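Local coordinates for protein gamma-glutamyl phosphate reductase (Saccharomyces cerevisiae, PDB 1VLU) that catalyses the NADPH-dependent reduction of L-gamma-glutamyl phosphate to glutamate semialdehyde and phosphate, the second step of proline biosynthesis from glutamate, at residues S39-K44 / L147-G152. Sequence-based numbering, arbitrary orientation.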
loop_
_atom_site.group_PDB
_atom_site.type_symbol
_atom_site.label_atom_id
_atom_site.label_comp_id
_atom_site.label_asym_id
_atom_site.label_seq_id
_atom_site.Cartn_x
_atom_site.Cartn_y
_atom_site.Cartn_z
ATOM N N SER A 39 -15.723 -4.201 -27.119
ATOM C CA SER A 39 -15.875 -3.178 -28.146
ATOM C C SER A 39 -17.345 -2.910 -28.482
ATOM O O SER A 39 -17.725 -1.780 -28.778
ATOM C CB SER A 39 -15.129 -3.583 -29.412
ATOM O OG SER A 39 -13.780 -3.887 -29.118
ATOM N N ASP A 40 -18.158 -3.965 -28.430
ATOM C CA ASP A 40 -19.569 -3.900 -28.774
ATOM C C ASP A 40 -20.337 -2.990 -27.830
ATOM O O ASP A 40 -21.120 -2.146 -28.274
ATOM C CB ASP A 40 -20.183 -5.300 -28.750
ATOM C CG ASP A 40 -21.594 -5.332 -29.318
ATOM O OD1 ASP A 40 -21.890 -4.539 -30.251
ATOM O OD2 ASP A 40 -22.407 -6.160 -28.838
ATOM N N ILE A 41 -20.121 -3.158 -26.532
ATOM C CA ILE A 41 -20.782 -2.308 -25.553
ATOM C C ILE A 41 -20.392 -0.836 -25.758
ATOM O O ILE A 41 -21.182 0.053 -25.465
ATOM C CB ILE A 41 -20.551 -2.787 -24.066
ATOM C CG1 ILE A 41 -21.612 -2.207 -23.101
ATOM C CG2 ILE A 41 -19.148 -2.423 -23.571
ATOM C CD1 ILE A 41 -23.086 -2.361 -23.542
ATOM N N LEU A 42 -19.190 -0.578 -26.276
ATOM C CA LEU A 42 -18.766 0.802 -26.538
ATOM C C LEU A 42 -19.539 1.440 -27.695
ATOM O O LEU A 42 -19.804 2.641 -27.676
ATOM C CB LEU A 42 -17.246 0.902 -26.757
ATOM C CG LEU A 42 -16.310 0.599 -25.579
ATOM C CD1 LEU A 42 -14.910 1.071 -25.903
ATOM C CD2 LEU A 42 -16.835 1.231 -24.266
ATOM N N TYR A 43 -19.904 0.630 -28.687
ATOM C CA TYR A 43 -20.723 1.077 -29.815
ATOM C C TYR A 43 -22.146 1.378 -29.389
ATOM O O TYR A 43 -22.729 2.354 -29.843
ATOM C CB TYR A 43 -20.717 0.049 -30.954
ATOM C CG TYR A 43 -19.419 -0.009 -31.738
ATOM C CD1 TYR A 43 -18.881 1.142 -32.339
ATOM C CD2 TYR A 43 -18.732 -1.213 -31.889
ATOM C CE1 TYR A 43 -17.686 1.092 -33.064
ATOM C CE2 TYR A 43 -17.540 -1.277 -32.609
ATOM C CZ TYR A 43 -17.023 -0.121 -33.190
ATOM O OH TYR A 43 -15.848 -0.193 -33.907
ATOM N N LYS A 44 -22.698 0.537 -28.522
ATOM C CA LYS A 44 -24.033 0.745 -27.976
ATOM C C LYS A 44 -24.088 2.019 -27.120
ATOM O O LYS A 44 -25.062 2.779 -27.190
ATOM C CB LYS A 44 -24.479 -0.467 -27.134
ATOM C CG LYS A 44 -24.399 -1.827 -27.816
ATOM C CD LYS A 44 -25.383 -1.960 -28.954
ATOM C CE LYS A 44 -25.533 -3.411 -29.400
ATOM N NZ LYS A 44 -24.576 -3.808 -30.468
ATOM N N LEU A 147 -12.059 3.773 -22.403
ATOM C CA LEU A 147 -10.734 3.212 -22.147
ATOM C C LEU A 147 -10.705 2.083 -21.144
ATOM O O LEU A 147 -9.883 1.172 -21.287
ATOM C CB LEU A 147 -9.753 4.294 -21.690
ATOM C CG LEU A 147 -9.310 5.318 -22.727
ATOM C CD1 LEU A 147 -8.587 6.442 -22.024
ATOM C CD2 LEU A 147 -8.445 4.674 -23.801
ATOM N N SER A 148 -11.570 2.153 -20.128
ATOM C CA SER A 148 -11.670 1.125 -19.092
ATOM C C SER A 148 -12.226 -0.187 -19.578
ATOM O O SER A 148 -11.690 -1.247 -19.282
ATOM C CB SER A 148 -12.595 1.587 -17.972
ATOM O OG SER A 148 -11.904 2.432 -17.085
ATOM N N ILE A 149 -13.361 -0.127 -20.257
ATOM C CA ILE A 149 -13.993 -1.338 -20.726
ATOM C C ILE A 149 -13.098 -1.974 -21.782
ATOM O O ILE A 149 -12.848 -3.161 -21.729
ATOM C CB ILE A 149 -15.414 -1.058 -21.251
ATOM C CG1 ILE A 149 -16.351 -0.782 -20.072
ATOM C CG2 ILE A 149 -15.918 -2.218 -22.152
ATOM C CD1 ILE A 149 -17.449 0.227 -20.398
ATOM N N LYS A 150 -12.580 -1.163 -22.699
ATOM C CA LYS A 150 -11.657 -1.625 -23.727
ATOM C C LYS A 150 -10.418 -2.334 -23.164
ATOM O O LYS A 150 -9.990 -3.376 -23.679
ATOM C CB LYS A 150 -11.242 -0.447 -24.612
ATOM C CG LYS A 150 -10.465 -0.809 -25.875
ATOM C CD LYS A 150 -11.201 -1.804 -26.744
ATOM C CE LYS A 150 -10.493 -1.955 -28.085
ATOM N NZ LYS A 150 -11.185 -3.002 -28.866
ATOM N N SER A 151 -9.836 -1.773 -22.117
ATOM C CA SER A 151 -8.646 -2.351 -21.528
ATOM C C SER A 151 -8.906 -3.411 -20.462
ATOM O O SER A 151 -7.968 -3.960 -19.909
ATOM C CB SER A 151 -7.713 -1.252 -21.016
ATOM O OG SER A 151 -8.272 -0.541 -19.949
ATOM N N GLY A 152 -10.170 -3.717 -20.183
ATOM C CA GLY A 152 -10.532 -4.788 -19.241
ATOM C C GLY A 152 -10.485 -4.392 -17.774
ATOM O O GLY A 152 -10.477 -5.260 -16.893
#
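Lys150 reaches Ser39 through its tip, and the side chain meets its partners in order from the root. CB lies 4.2 Å from CD1 of Leu42, a loose apolar touch where the two side chains cross at about a right angle. CG stands anti to the backbone N (chi1 -170°), and the chain bends once, at chi2 (55°). CD and CE then pass Ser39 OG only loosely, CE at 4.0 Å from it. At the tip, NZ donates a 2.8 Å hydrogen bond to Ser39 OG. The ammonium also bonds to Asn35 OD1 and Leu101 O, so three oxygens meet this buried group; Ser39 OG is in turn bonded to Asn35 O. An alanine here would probably leave Ser39 OG, Asn35 OD1 and Leu101 O without this shared donor and open a gap beside Ser39.

The axes of segments 39-44 and 147-151 run nearly antiparallel, at 156° and 9.4 Å at closest approach, within the aldehyde dehydrogenase-like part of the chain. Here helix 35-51 of the N-terminal helical region packs on helix 139-151, which follows strand 118-134 and leads into the parallel strand 154-158 as a beta-alpha-beta crossover. Gly152, with positive phi, forms a Schellman motif with the last turn of helix 139-151.

Beside the polar end, Ile149 carries the apolar half of the contact. Its CG2 abuts Ile41 CG2 at 3.5 Å, and its CD1 lies 4.0 Å from Leu42 CD2. Leu42 and Ile149 slide past each other in opposite directions, whereas Ile41 and Ile149 cross almost perpendicularly. Val98 of helix 87-100 touches both Leu42 and Lys150.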